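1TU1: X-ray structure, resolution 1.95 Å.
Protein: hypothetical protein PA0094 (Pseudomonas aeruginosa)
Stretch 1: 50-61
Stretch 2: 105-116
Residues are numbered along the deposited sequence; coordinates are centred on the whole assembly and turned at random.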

ATOM      1  N   ASP A  50      10.232  -0.097 -21.667  1.00 36.33           N
ATOM      2  CA  ASP A  50      10.629  -1.128 -22.626  1.00 36.66           C
ATOM      3  C   ASP A  50      12.119  -1.480 -22.539  1.00 35.43           C
ATOM      4  O   ASP A  50      12.647  -2.208 -23.385  1.00 37.04           O
ATOM      5  CB  ASP A  50      10.189  -0.712 -24.041  1.00 37.08           C
ATOM      6  CG  ASP A  50       8.693  -0.913 -24.268  1.00 38.94           C
ATOM      7  OD1 ASP A  50       8.064  -1.781 -23.596  1.00 41.35           O
ATOM      8  OD2 ASP A  50       8.051  -0.255 -25.110  1.00 41.64           O
ATOM      9  N   ALA A  51      12.794  -1.003 -21.501  1.00 33.34           N
ATOM     10  CA  ALA A  51      14.183  -1.390 -21.259  1.00 31.36           C
ATOM     11  C   ALA A  51      14.298  -2.861 -20.830  1.00 29.46           C
ATOM     12  O   ALA A  51      13.390  -3.398 -20.155  1.00 27.64           O
ATOM     13  CB  ALA A  51      14.801  -0.512 -20.233  1.00 31.90           C
ATOM     14  N   PRO A  52      15.400  -3.507 -21.217  1.00 26.26           N
ATOM     15  CA  PRO A  52      15.686  -4.855 -20.733  1.00 25.93           C
ATOM     16  C   PRO A  52      15.687  -4.856 -19.206  1.00 25.42           C
ATOM     17  O   PRO A  52      16.188  -3.907 -18.614  1.00 25.46           O
ATOM     18  CB  PRO A  52      17.098  -5.139 -21.265  1.00 25.70           C
ATOM     19  CG  PRO A  52      17.240  -4.277 -22.469  1.00 25.85           C
ATOM     20  CD  PRO A  52      16.437  -3.026 -22.156  1.00 26.80           C
ATOM     21  N   PHE A  53      15.139  -5.899 -18.608  1.00 25.27           N
ATOM     22  CA  PHE A  53      15.089  -6.048 -17.156  1.00 24.86           C
ATOM     23  C   PHE A  53      16.478  -5.990 -16.519  1.00 26.22           C
ATOM     24  O   PHE A  53      16.627  -5.457 -15.412  1.00 25.72           O
ATOM     25  CB  PHE A  53      14.413  -7.347 -16.797  1.00 24.55           C
ATOM     26  CG  PHE A  53      14.195  -7.531 -15.306  1.00 24.53           C
ATOM     27  CD1 PHE A  53      13.493  -6.586 -14.564  1.00 24.24           C
ATOM     28  CD2 PHE A  53      14.724  -8.637 -14.651  1.00 23.82           C
ATOM     29  CE1 PHE A  53      13.323  -6.759 -13.165  1.00 21.95           C
ATOM     30  CE2 PHE A  53      14.537  -8.812 -13.265  1.00 22.78           C
ATOM     31  CZ  PHE A  53      13.820  -7.868 -12.549  1.00 22.90           C
ATOM     32  N   ALA A  54      17.489  -6.543 -17.204  1.00 26.59           N
ATOM     33  CA  ALA A  54      18.865  -6.497 -16.716  1.00 26.75           C
ATOM     34  C   ALA A  54      19.361  -5.091 -16.569  1.00 26.83           C
ATOM     35  O   ALA A  54      20.039  -4.793 -15.582  1.00 28.20           O
ATOM     36  CB  ALA A  54      19.804  -7.295 -17.630  1.00 27.77           C
ATOM     37  N   ASP A  55      19.036  -4.223 -17.527  1.00 26.12           N
ATOM     38  CA  ASP A  55      19.405  -2.815 -17.461  1.00 26.79           C
ATOM     39  C   ASP A  55      18.653  -2.092 -16.338  1.00 26.81           C
ATOM     40  O   ASP A  55      19.219  -1.223 -15.665  1.00 26.60           O
ATOM     41  CB  ASP A  55      19.085  -2.085 -18.758  1.00 27.00           C
ATOM     42  CG  ASP A  55      19.956  -2.534 -19.942  1.00 29.23           C
ATOM     43  OD1 ASP A  55      20.854  -3.404 -19.772  1.00 29.91           O
ATOM     44  OD2 ASP A  55      19.742  -2.067 -21.079  1.00 31.18           O
ATOM     45  N   TYR A  56      17.375  -2.423 -16.166  1.00 26.05           N
ATOM     46  CA  TYR A  56      16.581  -1.844 -15.066  1.00 25.76           C
ATOM     47  C   TYR A  56      17.245  -2.160 -13.722  1.00 25.89           C
ATOM     48  O   TYR A  56      17.447  -1.262 -12.906  1.00 25.40           O
ATOM     49  CB  TYR A  56      15.105  -2.340 -15.093  1.00 25.64           C
ATOM     50  CG  TYR A  56      14.420  -2.069 -13.768  1.00 24.25           C
ATOM     51  CD1 TYR A  56      13.813  -0.844 -13.516  1.00 25.75           C
ATOM     52  CD2 TYR A  56      14.444  -3.012 -12.753  1.00 23.73           C
ATOM     53  CE1 TYR A  56      13.233  -0.572 -12.262  1.00 24.92           C
ATOM     54  CE2 TYR A  56      13.872  -2.764 -11.514  1.00 22.70           C
ATOM     55  CZ  TYR A  56      13.273  -1.548 -11.270  1.00 23.98           C
ATOM     56  OH  TYR A  56      12.724  -1.312 -10.041  1.00 24.51           O
ATOM     57  N   VAL A  57      17.607  -3.426 -13.507  1.00 26.82           N
ATOM     58  CA  VAL A  57      18.229  -3.849 -12.262  1.00 28.10           C
ATOM     59  C   VAL A  57      19.597  -3.167 -12.072  1.00 29.19           C
ATOM     60  O   VAL A  57      19.940  -2.733 -10.957  1.00 27.76           O
ATOM     61  CB  VAL A  57      18.337  -5.383 -12.151  1.00 28.56           C
ATOM     62  CG1 VAL A  57      19.086  -5.789 -10.896  1.00 29.42           C
ATOM     63  CG2 VAL A  57      16.947  -6.031 -12.134  1.00 27.43           C
ATOM     64  N   ALA A  58      20.351  -3.021 -13.170  1.00 29.05           N
ATOM     65  CA  ALA A  58      21.655  -2.370 -13.103  1.00 29.08           C
ATOM     66  C   ALA A  58      21.472  -0.937 -12.636  1.00 29.30           C
ATOM     67  O   ALA A  58      22.283  -0.450 -11.847  1.00 29.78           O
ATOM     68  CB  ALA A  58      22.383  -2.416 -14.461  1.00 28.79           C
ATOM     69  N   ARG A  59      20.418  -0.273 -13.111  1.00 29.50           N
ATOM     70  CA  ARG A  59      20.127   1.109 -12.744  1.00 30.28           C
ATOM     71  C   ARG A  59      19.794   1.217 -11.246  1.00 30.38           C
ATOM     72  O   ARG A  59      20.232   2.155 -10.585  1.00 28.80           O
ATOM     73  CB  ARG A  59      19.005   1.714 -13.602  1.00 31.24           C
ATOM     74  CG  ARG A  59      18.608   3.155 -13.217  1.00 33.90           C
ATOM     75  CD  ARG A  59      17.633   3.846 -14.154  1.00 38.27           C
ATOM     76  NE  ARG A  59      16.405   3.079 -14.381  1.00 41.66           N
ATOM     77  CZ  ARG A  59      15.276   3.166 -13.653  1.00 42.81           C
ATOM     78  NH1 ARG A  59      15.151   4.007 -12.633  1.00 42.29           N
ATOM     79  NH2 ARG A  59      14.252   2.401 -13.977  1.00 43.68           N
ATOM     80  N   GLN A  60      19.036   0.259 -10.722  1.00 30.44           N
ATOM     81  CA  GLN A  60      18.707   0.240  -9.295  1.00 31.08           C
ATOM     82  C   GLN A  60      19.984   0.165  -8.465  1.00 32.74           C
ATOM     83  O   GLN A  60      20.127   0.875  -7.480  1.00 31.48           O
ATOM     84  CB  GLN A  60      17.801  -0.940  -8.958  1.00 30.26           C
ATOM     85  CG  GLN A  60      16.479  -0.901  -9.700  1.00 29.20           C
ATOM     86  CD  GLN A  60      15.808   0.441  -9.589  1.00 29.57           C
ATOM     87  OE1 GLN A  60      15.617   0.948  -8.472  1.00 32.49           O
ATOM     88  NE2 GLN A  60      15.446   1.034 -10.723  1.00 28.64           N
ATOM     89  N   LEU A  61      20.905  -0.701  -8.874  1.00 34.36           N
ATOM     90  CA  LEU A  61      22.158  -0.883  -8.157  1.00 36.61           C
ATOM     91  C   LEU A  61      23.000   0.381  -8.178  1.00 37.78           C
ATOM     92  O   LEU A  61      23.584   0.744  -7.157  1.00 37.75           O
ATOM     93  CB  LEU A  61      22.952  -2.042  -8.734  1.00 37.34           C
ATOM     94  CG  LEU A  61      22.872  -3.343  -7.954  1.00 39.95           C
ATOM     95  CD1 LEU A  61      23.295  -4.507  -8.857  1.00 42.27           C
ATOM     96  CD2 LEU A  61      23.752  -3.235  -6.689  1.00 41.96           C
ATOM     97  N   VAL A 105      14.113  -8.122  -3.423  1.00 24.39           N
ATOM     98  CA  VAL A 105      13.876  -8.910  -4.627  1.00 23.12           C
ATOM     99  C   VAL A 105      13.116  -8.062  -5.662  1.00 22.66           C
ATOM    100  O   VAL A 105      12.078  -7.456  -5.362  1.00 21.02           O
ATOM    101  CB  VAL A 105      13.097 -10.162  -4.323  1.00 22.91           C
ATOM    102  CG1 VAL A 105      12.852 -11.004  -5.608  1.00 23.30           C
ATOM    103  CG2 VAL A 105      13.817 -11.027  -3.250  1.00 24.72           C
ATOM    104  N   PHE A 106      13.651  -8.003  -6.872  1.00 21.50           N
ATOM    105  CA  PHE A 106      12.985  -7.319  -7.966  1.00 21.25           C
ATOM    106  C   PHE A 106      12.431  -8.385  -8.861  1.00 22.14           C
ATOM    107  O   PHE A 106      13.178  -9.279  -9.294  1.00 22.62           O
ATOM    108  CB  PHE A 106      13.982  -6.463  -8.724  1.00 21.36           C
ATOM    109  CG  PHE A 106      14.615  -5.400  -7.905  1.00 22.05           C
ATOM    110  CD1 PHE A 106      14.138  -4.102  -7.962  1.00 21.49           C
ATOM    111  CD2 PHE A 106      15.691  -5.680  -7.072  1.00 23.48           C
ATOM    112  CE1 PHE A 106      14.729  -3.085  -7.218  1.00 23.22           C
ATOM    113  CE2 PHE A 106      16.301  -4.657  -6.314  1.00 24.40           C
ATOM    114  CZ  PHE A 106      15.812  -3.362  -6.382  1.00 23.89           C
ATOM    115  N   ILE A 107      11.120  -8.338  -9.119  1.00 20.84           N
ATOM    116  CA  ILE A 107      10.466  -9.335  -9.949  1.00 20.75           C
ATOM    117  C   ILE A 107       9.893  -8.651 -11.178  1.00 20.26           C
ATOM    118  O   ILE A 107       9.005  -7.814 -11.081  1.00 19.21           O
ATOM    119  CB  ILE A 107       9.337 -10.077  -9.201  1.00 20.04           C
ATOM    120  CG1 ILE A 107       9.830 -10.615  -7.851  1.00 21.05           C
ATOM    121  CG2 ILE A 107       8.756 -11.193 -10.097  1.00 19.32           C
ATOM    122  CD1 ILE A 107       8.744 -11.260  -7.026  1.00 22.19           C
ATOM    123  N   GLU A 108      10.420  -9.010 -12.342  1.00 21.28           N
ATOM    124  CA  GLU A 108       9.946  -8.446 -13.593  1.00 20.03           C
ATOM    125  C   GLU A 108       8.467  -8.775 -13.779  1.00 19.85           C
ATOM    126  O   GLU A 108       8.086  -9.914 -13.758  1.00 19.71           O
ATOM    127  CB  GLU A 108      10.710  -9.004 -14.803  1.00 19.96           C
ATOM    128  CG  GLU A 108      10.393  -8.160 -16.032  1.00 19.56           C
ATOM    129  CD  GLU A 108      11.085  -8.617 -17.318  1.00 19.63           C
ATOM    130  OE1 GLU A 108      11.467  -9.811 -17.443  1.00 21.31           O
ATOM    131  OE2 GLU A 108      11.210  -7.736 -18.184  1.00 21.60           O
ATOM    132  N   ARG A 109       7.674  -7.742 -14.015  1.00 21.23           N
ATOM    133  CA  ARG A 109       6.279  -7.871 -14.395  1.00 22.41           C
ATOM    134  C   ARG A 109       5.861  -6.605 -15.132  1.00 23.15           C
ATOM    135  O   ARG A 109       6.445  -5.551 -14.962  1.00 22.52           O
ATOM    136  CB  ARG A 109       5.421  -8.026 -13.129  1.00 22.75           C
ATOM    137  CG  ARG A 109       3.974  -8.328 -13.327  1.00 23.99           C
ATOM    138  CD  ARG A 109       3.269  -8.772 -12.020  1.00 25.19           C
ATOM    139  NE  ARG A 109       1.937  -9.291 -12.298  1.00 26.29           N
ATOM    140  CZ  ARG A 109       0.875  -8.554 -12.614  1.00 26.67           C
ATOM    141  NH1 ARG A 109       0.936  -7.244 -12.652  1.00 27.20           N
ATOM    142  NH2 ARG A 109      -0.279  -9.141 -12.886  1.00 29.66           N
ATOM    143  N   ARG A 110       4.793  -6.719 -15.907  1.00 24.93           N
ATOM    144  CA  ARG A 110       4.160  -5.568 -16.543  1.00 26.28           C
ATOM    145  C   ARG A 110       2.780  -5.378 -15.940  1.00 25.18           C
ATOM    146  O   ARG A 110       2.084  -6.353 -15.684  1.00 25.33           O
ATOM    147  CB  ARG A 110       4.007  -5.840 -18.034  1.00 27.42           C
ATOM    148  CG  ARG A 110       5.307  -5.955 -18.719  1.00 32.85           C
ATOM    149  CD  ARG A 110       5.981  -4.628 -18.787  1.00 39.98           C
ATOM    150  NE  ARG A 110       7.311  -4.724 -19.365  1.00 44.69           N
ATOM    151  CZ  ARG A 110       8.214  -3.769 -19.258  1.00 47.29           C
ATOM    152  NH1 ARG A 110       7.913  -2.658 -18.600  1.00 48.11           N
ATOM    153  NH2 ARG A 110       9.418  -3.923 -19.824  1.00 50.49           N
ATOM    154  N   PRO A 111       2.363  -4.143 -15.707  1.00 24.24           N
ATOM    155  CA  PRO A 111       3.056  -2.926 -16.120  1.00 24.04           C
ATOM    156  C   PRO A 111       4.141  -2.399 -15.191  1.00 23.35           C
ATOM    157  O   PRO A 111       4.717  -1.350 -15.496  1.00 24.00           O
ATOM    158  CB  PRO A 111       1.902  -1.919 -16.154  1.00 24.46           C
ATOM    159  CG  PRO A 111       1.061  -2.363 -14.969  1.00 24.26           C
ATOM    160  CD  PRO A 111       1.102  -3.840 -15.008  1.00 24.71           C
ATOM    161  N   ALA A 112       4.406  -3.082 -14.077  1.00 21.77           N
ATOM    162  CA  ALA A 112       5.322  -2.574 -13.046  1.00 21.46           C
ATOM    163  C   ALA A 112       6.098  -3.700 -12.394  1.00 20.70           C
ATOM    164  O   ALA A 112       5.563  -4.808 -12.157  1.00 21.09           O
ATOM    165  CB  ALA A 112       4.578  -1.760 -11.997  1.00 21.56           C
ATOM    166  N   VAL A 113       7.383  -3.433 -12.173  1.00 19.58           N
ATOM    167  CA  VAL A 113       8.254  -4.358 -11.476  1.00 19.18           C
ATOM    168  C   VAL A 113       7.703  -4.498 -10.046  1.00 18.44           C
ATOM    169  O   VAL A 113       7.370  -3.495  -9.438  1.00 19.18           O
ATOM    170  CB  VAL A 113       9.705  -3.857 -11.461  1.00 18.15           C
ATOM    171  CG1 VAL A 113      10.603  -4.712 -10.583  1.00 18.63           C
ATOM    172  CG2 VAL A 113      10.281  -3.822 -12.906  1.00 20.43           C
ATOM    173  N   LEU A 114       7.559  -5.727  -9.568  1.00 18.19           N
ATOM    174  CA  LEU A 114       7.141  -5.989  -8.185  1.00 17.72           C
ATOM    175  C   LEU A 114       8.393  -6.191  -7.319  1.00 18.76           C
ATOM    176  O   LEU A 114       9.235  -7.048  -7.611  1.00 18.58           O
ATOM    177  CB  LEU A 114       6.245  -7.211  -8.119  1.00 18.81           C
ATOM    178  CG  LEU A 114       5.520  -7.464  -6.774  1.00 19.26           C
ATOM    179  CD1 LEU A 114       4.457  -6.395  -6.549  1.00 19.61           C
ATOM    180  CD2 LEU A 114       4.922  -8.837  -6.757  1.00 21.42           C
ATOM    181  N   ILE A 115       8.499  -5.394  -6.258  1.00 18.71           N
ATOM    182  CA  ILE A 115       9.673  -5.352  -5.394  1.00 18.95           C
ATOM    183  C   ILE A 115       9.281  -5.769  -3.993  1.00 19.66           C
ATOM    184  O   ILE A 115       8.301  -5.238  -3.443  1.00 18.40           O
ATOM    185  CB  ILE A 115      10.254  -3.962  -5.375  1.00 18.73           C
ATOM    186  CG1 ILE A 115      10.674  -3.559  -6.789  1.00 20.03           C
ATOM    187  CG2 ILE A 115      11.494  -3.882  -4.418  1.00 21.20           C
ATOM    188  CD1 ILE A 115      11.186  -2.153  -6.934  1.00 20.47           C
ATOM    189  N   THR A 116      10.000  -6.736  -3.420  1.00 19.93           N
ATOM    190  CA  THR A 116       9.809  -7.066  -1.984  1.00 20.47           C
ATOM    191  C   THR A 116      11.091  -6.737  -1.249  1.00 22.02           C
ATOM    192  O   THR A 116      12.204  -6.927  -1.782  1.00 21.66           O
ATOM    193  CB  THR A 116       9.446  -8.534  -1.761  1.00 20.25           C
ATOM    194  OG1 THR A 116      10.582  -9.372  -2.044  1.00 20.34           O
ATOM    195  CG2 THR A 116       8.340  -8.995  -2.712  1.00 20.15           C
TER
HETATM  196  O   HOH W   1      11.598  -5.490 -21.606  1.00 42.97           O
HETATM  197  O   HOH W   2      13.068  -7.526 -20.009  1.00 19.14           O

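No direct hydrogen bond or salt bridge joins the two stretches; two waters bridge them, one between Phe53 and Glu108 and one between Ala51 and Arg110, while most of the remaining contact is packing of aromatic and aliphatic groups. Water 2 accepts from Phe53 N (3.0 Å) and donates to Glu108 OE2 (2.6 Å), so a backbone amide in the first turn of the helix, which has no helical carbonyl partner, is tied to a carboxylate. Water 1 donates to Ala51 O (3.1 Å) and accepts a weak bond from Arg110 NH2 (3.2 Å). Asp50 OD1 lies 4.5 Å from Arg110 NH2, but well out of the guanidinium plane, so the attraction is one of charge alone; the position of Arg110 NH2 is less certain.

Stretch 2 is a hairpin whose strands, 105-107 and 113-116, pair through reciprocal backbone bonds between Val105 and Thr116 and between Ile107 and Leu114. Helix 53-61 lies over this hairpin, its axis 10.4 Å from that of strand 105-107 and running roughly antiparallel to it, at 151°. Phe53, Tyr56 and Gln60, spaced about one turn apart, point toward the hairpin, as do Phe106, Val113 and Ile115 toward the helix.

Phe53 is the residue most covered by the other stretch, at 92 Å². The aliphatic part of Glu108 lies over one face of its ring, with CB 3.7 Å from the ring centroid and 10° off the normal, a CH-pi contact; the carboxylate of the same side chain meets water 2. At the ring edge, Phe53 CE1 meets Val113 CG2 at 4.2 Å. Val113 also serves Tyr56: its CG2 sits 4.1 Å from the Tyr56 ring centroid, over the face, while Tyr56 CE2 approaches Phe106 CD1 at 3.8 Å. The Tyr56 hydroxyl, satisfied elsewhere in the structure, contributes only packing here, with OH 3.6 Å from Ile115 CD1. Farther along the helix, Gln60 CG rests 3.7 Å from Phe106 CE1.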